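Long-range contact in transcriptional regulator (Pyrococcus horikoshii, PDB 1UDD), which is of unsettled function but belongs to the all-helical TenA/THI-4/PQQC family and assembles as four chains: residues Phe39-Leu50 against Tyr87-Leu98. Sequence-based numbering, arbitrary orientation.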
ATOM      1  N   PHE A  39     -17.732  25.065  18.387  1.00 39.54           N
ATOM      2  CA  PHE A  39     -16.427  24.525  18.754  1.00 40.48           C
ATOM      3  C   PHE A  39     -16.571  23.037  19.035  1.00 41.00           C
ATOM      4  O   PHE A  39     -15.734  22.233  18.616  1.00 41.08           O
ATOM      5  CB  PHE A  39     -15.874  25.248  19.988  1.00 38.86           C
ATOM      6  CG  PHE A  39     -14.468  24.852  20.360  1.00 36.44           C
ATOM      7  CD1 PHE A  39     -13.425  24.993  19.450  1.00 38.41           C
ATOM      8  CD2 PHE A  39     -14.181  24.372  21.636  1.00 38.04           C
ATOM      9  CE1 PHE A  39     -12.111  24.666  19.800  1.00 37.32           C
ATOM     10  CE2 PHE A  39     -12.874  24.041  22.003  1.00 40.59           C
ATOM     11  CZ  PHE A  39     -11.830  24.191  21.076  1.00 41.55           C
ATOM     12  N   LYS A  40     -17.639  22.664  19.737  1.00 40.05           N
ATOM     13  CA  LYS A  40     -17.861  21.258  20.044  1.00 40.27           C
ATOM     14  C   LYS A  40     -18.038  20.442  18.768  1.00 38.64           C
ATOM     15  O   LYS A  40     -17.532  19.332  18.681  1.00 38.37           O
ATOM     16  CB  LYS A  40     -19.075  21.082  20.959  1.00 38.95           C
ATOM     17  CG  LYS A  40     -18.866  21.642  22.351  1.00 42.11           C
ATOM     18  CD  LYS A  40     -20.102  21.430  23.205  1.00 47.59           C
ATOM     19  CE  LYS A  40     -20.017  22.178  24.521  1.00 49.08           C
ATOM     20  NZ  LYS A  40     -21.230  21.916  25.356  1.00 53.08           N
ATOM     21  N   PHE A  41     -18.752  20.982  17.783  1.00 37.49           N
ATOM     22  CA  PHE A  41     -18.943  20.252  16.529  1.00 38.67           C
ATOM     23  C   PHE A  41     -17.584  20.013  15.864  1.00 37.49           C
ATOM     24  O   PHE A  41     -17.322  18.937  15.314  1.00 34.64           O
ATOM     25  CB  PHE A  41     -19.825  21.041  15.567  1.00 37.72           C
ATOM     26  CG  PHE A  41     -20.094  20.322  14.287  1.00 41.97           C
ATOM     27  CD1 PHE A  41     -21.113  19.374  14.205  1.00 44.09           C
ATOM     28  CD2 PHE A  41     -19.304  20.556  13.168  1.00 40.54           C
ATOM     29  CE1 PHE A  41     -21.342  18.665  13.018  1.00 43.43           C
ATOM     30  CE2 PHE A  41     -19.518  19.856  11.984  1.00 43.67           C
ATOM     31  CZ  PHE A  41     -20.541  18.906  11.907  1.00 43.94           C
ATOM     32  N   TYR A  42     -16.739  21.040  15.913  1.00 36.21           N
ATOM     33  CA  TYR A  42     -15.397  20.986  15.352  1.00 36.28           C
ATOM     34  C   TYR A  42     -14.545  19.967  16.107  1.00 37.28           C
ATOM     35  O   TYR A  42     -13.977  19.052  15.497  1.00 37.45           O
ATOM     36  CB  TYR A  42     -14.753  22.384  15.415  1.00 35.96           C
ATOM     37  CG  TYR A  42     -13.247  22.405  15.247  1.00 35.41           C
ATOM     38  CD1 TYR A  42     -12.643  22.058  14.031  1.00 34.00           C
ATOM     39  CD2 TYR A  42     -12.424  22.750  16.315  1.00 36.31           C
ATOM     40  CE1 TYR A  42     -11.252  22.053  13.893  1.00 35.12           C
ATOM     41  CE2 TYR A  42     -11.039  22.745  16.191  1.00 36.50           C
ATOM     42  CZ  TYR A  42     -10.461  22.393  14.980  1.00 35.90           C
ATOM     43  OH  TYR A  42      -9.094  22.355  14.885  1.00 36.84           O
ATOM     44  N   VAL A  43     -14.456  20.112  17.430  1.00 37.92           N
ATOM     45  CA  VAL A  43     -13.660  19.178  18.219  1.00 38.58           C
ATOM     46  C   VAL A  43     -14.094  17.749  17.913  1.00 39.53           C
ATOM     47  O   VAL A  43     -13.259  16.867  17.698  1.00 40.31           O
ATOM     48  CB  VAL A  43     -13.787  19.450  19.743  1.00 40.08           C
ATOM     49  CG1 VAL A  43     -13.104  18.330  20.535  1.00 39.04           C
ATOM     50  CG2 VAL A  43     -13.138  20.787  20.092  1.00 35.53           C
ATOM     51  N   LEU A  44     -15.403  17.528  17.876  1.00 40.24           N
ATOM     52  CA  LEU A  44     -15.943  16.204  17.581  1.00 41.56           C
ATOM     53  C   LEU A  44     -15.395  15.664  16.259  1.00 40.22           C
ATOM     54  O   LEU A  44     -14.970  14.509  16.181  1.00 41.40           O
ATOM     55  CB  LEU A  44     -17.472  16.256  17.528  1.00 40.26           C
ATOM     56  CG  LEU A  44     -18.240  15.674  18.723  1.00 43.50           C
ATOM     57  CD1 LEU A  44     -17.652  16.182  20.024  1.00 44.61           C
ATOM     58  CD2 LEU A  44     -19.719  16.051  18.614  1.00 43.38           C
ATOM     59  N   GLN A  45     -15.407  16.500  15.224  1.00 38.97           N
ATOM     60  CA  GLN A  45     -14.908  16.103  13.916  1.00 36.02           C
ATOM     61  C   GLN A  45     -13.392  15.847  13.948  1.00 36.84           C
ATOM     62  O   GLN A  45     -12.847  15.251  13.018  1.00 36.97           O
ATOM     63  CB  GLN A  45     -15.216  17.187  12.881  1.00 38.59           C
ATOM     64  CG  GLN A  45     -16.685  17.368  12.529  1.00 37.78           C
ATOM     65  CD  GLN A  45     -17.261  16.193  11.757  1.00 41.58           C
ATOM     66  OE1 GLN A  45     -16.746  15.808  10.703  1.00 39.57           O
ATOM     67  NE2 GLN A  45     -18.345  15.619  12.277  1.00 39.84           N
ATOM     68  N   ASP A  46     -12.720  16.284  15.015  1.00 33.27           N
ATOM     69  CA  ASP A  46     -11.279  16.092  15.133  1.00 35.90           C
ATOM     70  C   ASP A  46     -10.808  14.667  15.386  1.00 37.95           C
ATOM     71  O   ASP A  46      -9.639  14.359  15.138  1.00 35.73           O
ATOM     72  CB  ASP A  46     -10.684  16.989  16.217  1.00 35.06           C
ATOM     73  CG  ASP A  46     -10.619  18.438  15.797  1.00 37.79           C
ATOM     74  OD1 ASP A  46     -10.434  18.708  14.591  1.00 36.27           O
ATOM     75  OD2 ASP A  46     -10.744  19.312  16.676  1.00 44.12           O
ATOM     76  N   PHE A  47     -11.680  13.795  15.891  1.00 36.86           N
ATOM     77  CA  PHE A  47     -11.246  12.422  16.131  1.00 36.09           C
ATOM     78  C   PHE A  47     -10.788  11.785  14.822  1.00 35.01           C
ATOM     79  O   PHE A  47      -9.681  11.255  14.718  1.00 36.19           O
ATOM     80  CB  PHE A  47     -12.369  11.568  16.710  1.00 35.13           C
ATOM     81  CG  PHE A  47     -11.960  10.155  16.957  1.00 33.15           C
ATOM     82  CD1 PHE A  47     -11.032   9.855  17.951  1.00 32.18           C
ATOM     83  CD2 PHE A  47     -12.474   9.119  16.178  1.00 36.11           C
ATOM     84  CE1 PHE A  47     -10.619   8.533  18.168  1.00 35.37           C
ATOM     85  CE2 PHE A  47     -12.067   7.793  16.387  1.00 32.90           C
ATOM     86  CZ  PHE A  47     -11.137   7.503  17.385  1.00 33.06           C
ATOM     87  N   ASN A  48     -11.656  11.848  13.824  1.00 34.75           N
ATOM     88  CA  ASN A  48     -11.359  11.280  12.525  1.00 35.27           C
ATOM     89  C   ASN A  48     -10.088  11.881  11.928  1.00 36.23           C
ATOM     90  O   ASN A  48      -9.376  11.219  11.169  1.00 36.01           O
ATOM     91  CB  ASN A  48     -12.523  11.515  11.577  1.00 33.90           C
ATOM     92  CG  ASN A  48     -12.431  10.655  10.351  1.00 34.87           C
ATOM     93  OD1 ASN A  48     -12.437   9.428  10.453  1.00 34.89           O
ATOM     94  ND2 ASN A  48     -12.334  11.283   9.179  1.00 33.49           N
ATOM     95  N   TYR A  49      -9.824  13.140  12.264  1.00 32.40           N
ATOM     96  CA  TYR A  49      -8.651  13.853  11.783  1.00 32.86           C
ATOM     97  C   TYR A  49      -7.426  13.267  12.491  1.00 31.86           C
ATOM     98  O   TYR A  49      -6.397  12.998  11.868  1.00 28.50           O
ATOM     99  CB  TYR A  49      -8.810  15.350  12.102  1.00 32.61           C
ATOM    100  CG  TYR A  49      -7.849  16.293  11.391  1.00 34.05           C
ATOM    101  CD1 TYR A  49      -8.293  17.536  10.921  1.00 34.69           C
ATOM    102  CD2 TYR A  49      -6.497  15.979  11.237  1.00 31.64           C
ATOM    103  CE1 TYR A  49      -7.416  18.445  10.322  1.00 32.22           C
ATOM    104  CE2 TYR A  49      -5.610  16.885  10.637  1.00 30.03           C
ATOM    105  CZ  TYR A  49      -6.081  18.112  10.186  1.00 31.28           C
ATOM    106  OH  TYR A  49      -5.211  19.020   9.629  1.00 31.62           O
ATOM    107  N   LEU A  50      -7.567  13.063  13.795  1.00 30.22           N
ATOM    108  CA  LEU A  50      -6.516  12.513  14.641  1.00 30.99           C
ATOM    109  C   LEU A  50      -6.118  11.124  14.136  1.00 32.10           C
ATOM    110  O   LEU A  50      -4.927  10.817  13.988  1.00 30.58           O
ATOM    111  CB  LEU A  50      -7.041  12.445  16.077  1.00 32.31           C
ATOM    112  CG  LEU A  50      -6.204  11.886  17.221  1.00 36.80           C
ATOM    113  CD1 LEU A  50      -6.979  12.070  18.519  1.00 35.90           C
ATOM    114  CD2 LEU A  50      -5.891  10.417  16.994  1.00 34.84           C
ATOM    115  N   TYR A  87      -6.692  15.268  23.849  1.00 39.34           N
ATOM    116  CA  TYR A  87      -7.982  15.400  23.190  1.00 37.53           C
ATOM    117  C   TYR A  87      -9.091  14.999  24.153  1.00 40.56           C
ATOM    118  O   TYR A  87     -10.149  15.632  24.181  1.00 39.40           O
ATOM    119  CB  TYR A  87      -8.012  14.520  21.942  1.00 36.15           C
ATOM    120  CG  TYR A  87      -9.306  14.526  21.164  1.00 31.09           C
ATOM    121  CD1 TYR A  87      -9.789  15.688  20.571  1.00 28.88           C
ATOM    122  CD2 TYR A  87     -10.025  13.344  20.979  1.00 33.83           C
ATOM    123  CE1 TYR A  87     -10.961  15.671  19.808  1.00 29.43           C
ATOM    124  CE2 TYR A  87     -11.197  13.312  20.216  1.00 31.53           C
ATOM    125  CZ  TYR A  87     -11.660  14.475  19.638  1.00 32.39           C
ATOM    126  OH  TYR A  87     -12.834  14.432  18.914  1.00 33.85           O
ATOM    127  N   VAL A  88      -8.849  13.953  24.943  1.00 41.27           N
ATOM    128  CA  VAL A  88      -9.841  13.499  25.912  1.00 42.50           C
ATOM    129  C   VAL A  88     -10.063  14.576  26.977  1.00 44.45           C
ATOM    130  O   VAL A  88     -11.204  14.838  27.368  1.00 45.49           O
ATOM    131  CB  VAL A  88      -9.410  12.174  26.592  1.00 41.90           C
ATOM    132  CG1 VAL A  88     -10.256  11.909  27.845  1.00 40.94           C
ATOM    133  CG2 VAL A  88      -9.580  11.026  25.611  1.00 41.14           C
ATOM    134  N   LYS A  89      -8.977  15.202  27.433  1.00 45.85           N
ATOM    135  CA  LYS A  89      -9.069  16.258  28.442  1.00 47.85           C
ATOM    136  C   LYS A  89      -9.872  17.436  27.904  1.00 48.64           C
ATOM    137  O   LYS A  89     -10.648  18.055  28.638  1.00 47.68           O
ATOM    138  CB  LYS A  89      -7.679  16.739  28.871  1.00 48.18           C
ATOM    139  CG  LYS A  89      -6.889  15.710  29.652  1.00 51.92           C
ATOM    140  CD  LYS A  89      -5.616  16.290  30.263  1.00 54.54           C
ATOM    141  CE  LYS A  89      -4.798  15.197  30.950  1.00 56.34           C
ATOM    142  NZ  LYS A  89      -3.494  15.686  31.503  1.00 58.06           N
ATOM    143  N   LEU A  90      -9.679  17.743  26.623  1.00 48.12           N
ATOM    144  CA  LEU A  90     -10.407  18.833  25.980  1.00 46.01           C
ATOM    145  C   LEU A  90     -11.879  18.446  25.888  1.00 46.88           C
ATOM    146  O   LEU A  90     -12.764  19.246  26.207  1.00 46.89           O
ATOM    147  CB  LEU A  90      -9.855  19.097  24.576  1.00 44.36           C
ATOM    148  CG  LEU A  90     -10.669  20.010  23.651  1.00 44.22           C
ATOM    149  CD1 LEU A  90     -10.919  21.370  24.320  1.00 42.18           C
ATOM    150  CD2 LEU A  90      -9.913  20.180  22.332  1.00 40.47           C
ATOM    151  N   LEU A  91     -12.138  17.220  25.443  1.00 45.46           N
ATOM    152  CA  LEU A  91     -13.508  16.723  25.329  1.00 45.92           C
ATOM    153  C   LEU A  91     -14.225  16.843  26.671  1.00 47.94           C
ATOM    154  O   LEU A  91     -15.417  17.163  26.727  1.00 46.91           O
ATOM    155  CB  LEU A  91     -13.507  15.256  24.908  1.00 43.73           C
ATOM    156  CG  LEU A  91     -13.093  14.938  23.473  1.00 44.41           C
ATOM    157  CD1 LEU A  91     -12.883  13.442  23.347  1.00 43.65           C
ATOM    158  CD2 LEU A  91     -14.158  15.433  22.489  1.00 39.49           C
ATOM    159  N   LYS A  92     -13.489  16.574  27.748  1.00 49.60           N
ATOM    160  CA  LYS A  92     -14.044  16.635  29.090  1.00 52.69           C
ATOM    161  C   LYS A  92     -14.520  18.048  29.413  1.00 53.46           C
ATOM    162  O   LYS A  92     -15.683  18.249  29.777  1.00 53.98           O
ATOM    163  CB  LYS A  92     -13.009  16.174  30.122  1.00 54.87           C
ATOM    164  CG  LYS A  92     -13.559  16.130  31.549  1.00 59.88           C
ATOM    165  CD  LYS A  92     -12.681  15.314  32.500  1.00 62.07           C
ATOM    166  CE  LYS A  92     -13.403  15.053  33.828  1.00 62.16           C
ATOM    167  NZ  LYS A  92     -12.594  14.230  34.780  1.00 63.17           N
ATOM    168  N   GLU A  93     -13.627  19.026  29.271  1.00 51.68           N
ATOM    169  CA  GLU A  93     -13.972  20.416  29.534  1.00 50.53           C
ATOM    170  C   GLU A  93     -15.260  20.803  28.806  1.00 50.59           C
ATOM    171  O   GLU A  93     -15.988  21.687  29.256  1.00 53.27           O
ATOM    172  CB  GLU A  93     -12.851  21.351  29.071  1.00 50.84           C
ATOM    173  CG  GLU A  93     -11.501  21.083  29.686  1.00 51.39           C
ATOM    174  CD  GLU A  93     -10.421  21.977  29.108  1.00 56.89           C
ATOM    175  OE1 GLU A  93     -10.340  22.091  27.865  1.00 59.00           O
ATOM    176  OE2 GLU A  93      -9.643  22.563  29.891  1.00 61.51           O
ATOM    177  N   LEU A  94     -15.537  20.147  27.683  1.00 48.79           N
ATOM    178  CA  LEU A  94     -16.741  20.441  26.896  1.00 49.65           C
ATOM    179  C   LEU A  94     -17.910  19.499  27.201  1.00 48.19           C
ATOM    180  O   LEU A  94     -18.908  19.489  26.479  1.00 46.24           O
ATOM    181  CB  LEU A  94     -16.425  20.376  25.389  1.00 50.63           C
ATOM    182  CG  LEU A  94     -15.428  21.375  24.784  1.00 51.26           C
ATOM    183  CD1 LEU A  94     -15.065  20.942  23.361  1.00 51.46           C
ATOM    184  CD2 LEU A  94     -16.024  22.770  24.785  1.00 50.44           C
ATOM    185  N   ASP A  95     -17.788  18.718  28.274  1.00 49.47           N
ATOM    186  CA  ASP A  95     -18.832  17.766  28.658  1.00 49.20           C
ATOM    187  C   ASP A  95     -19.107  16.777  27.539  1.00 47.40           C
ATOM    188  O   ASP A  95     -20.260  16.548  27.166  1.00 46.71           O
ATOM    189  CB  ASP A  95     -20.138  18.482  29.013  1.00 53.70           C
ATOM    190  CG  ASP A  95     -20.009  19.345  30.243  1.00 57.10           C
ATOM    191  OD1 ASP A  95     -19.589  18.816  31.296  1.00 59.07           O
ATOM    192  OD2 ASP A  95     -20.330  20.552  30.156  1.00 62.00           O
ATOM    193  N   LEU A  96     -18.035  16.214  26.993  1.00 46.01           N
ATOM    194  CA  LEU A  96     -18.121  15.220  25.933  1.00 43.62           C
ATOM    195  C   LEU A  96     -17.172  14.113  26.328  1.00 43.07           C
ATOM    196  O   LEU A  96     -16.286  14.324  27.163  1.00 43.91           O
ATOM    197  CB  LEU A  96     -17.692  15.817  24.591  1.00 42.92           C
ATOM    198  CG  LEU A  96     -18.636  16.878  24.028  1.00 41.18           C
ATOM    199  CD1 LEU A  96     -18.006  17.586  22.832  1.00 34.92           C
ATOM    200  CD2 LEU A  96     -19.946  16.201  23.646  1.00 39.19           C
ATOM    201  N   THR A  97     -17.359  12.935  25.748  1.00 43.43           N
ATOM    202  CA  THR A  97     -16.499  11.791  26.048  1.00 46.67           C
ATOM    203  C   THR A  97     -15.923  11.238  24.745  1.00 46.87           C
ATOM    204  O   THR A  97     -16.496  11.443  23.675  1.00 47.41           O
ATOM    205  CB  THR A  97     -17.291  10.650  26.740  1.00 44.43           C
ATOM    206  OG1 THR A  97     -18.209  10.082  25.804  1.00 42.22           O
ATOM    207  CG2 THR A  97     -18.070  11.180  27.934  1.00 44.00           C
ATOM    208  N   LEU A  98     -14.801  10.528  24.840  1.00 49.07           N
ATOM    209  CA  LEU A  98     -14.173   9.930  23.664  1.00 48.75           C
ATOM    210  C   LEU A  98     -15.245   9.141  22.908  1.00 48.74           C
ATOM    211  O   LEU A  98     -15.286   9.140  21.670  1.00 48.12           O
ATOM    212  CB  LEU A  98     -13.038   8.993  24.093  1.00 47.11           C
ATOM    213  CG  LEU A  98     -11.853   8.832  23.128  1.00 49.73           C
ATOM    214  CD1 LEU A  98     -10.964   7.679  23.607  1.00 45.58           C
ATOM    215  CD2 LEU A  98     -12.347   8.567  21.713  1.00 46.09           C
TER
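Tyr87 drives its ring into the hole formed by Val43, Asp46, Phe47 and Leu50, a knob-into-hole fit at the kink of helix 36-63. A chi1 of 179° swings the Tyr87 ring away from its own backbone N and brings OH within 2.8 Å of Val43 O. The donor stands above the carbonyl plane, at a C=O...O angle of 131°, while Asp46 N reaches the same oxygen from the opposite face; two bonds thus grip a carbonyl where regular helical bonding lapses. Val43 CG1 lies 3.5 Å from Tyr87 CE1 and 3.6 Å from Leu91 CD2. Leu91 CG covers one face of the Tyr87 ring over its centre, while Val43 O lies at its edge, in plane. The other branch, Val43 CG2, meets Leu94 CD1 tip to tip at 3.8 Å, and Phe39 CD2 closes on that methyl at 3.9 Å.

Toward solvent the contact thins: Asp95 is exposed, and partly exposed Lys40 runs its extended aliphatic chain past Leu94 in the opposite direction, CG 3.9 Å from Leu94 CD2. Lys40 NZ ends 5.1 Å from Asp95 OD2, too far for a salt bridge. Asp95, at positive phi, completes the Schellman motif ending helix 82-93.

The axes of segments 39-50 and 87-93 run nearly antiparallel (154°) and approach to 11.0 Å. Helix 157-164 borders Phe39 and Leu90, helix 98-103 touches Phe47 and Tyr87, and Tyr66 of the second subunit meets the Phe47 ring edge-to-face.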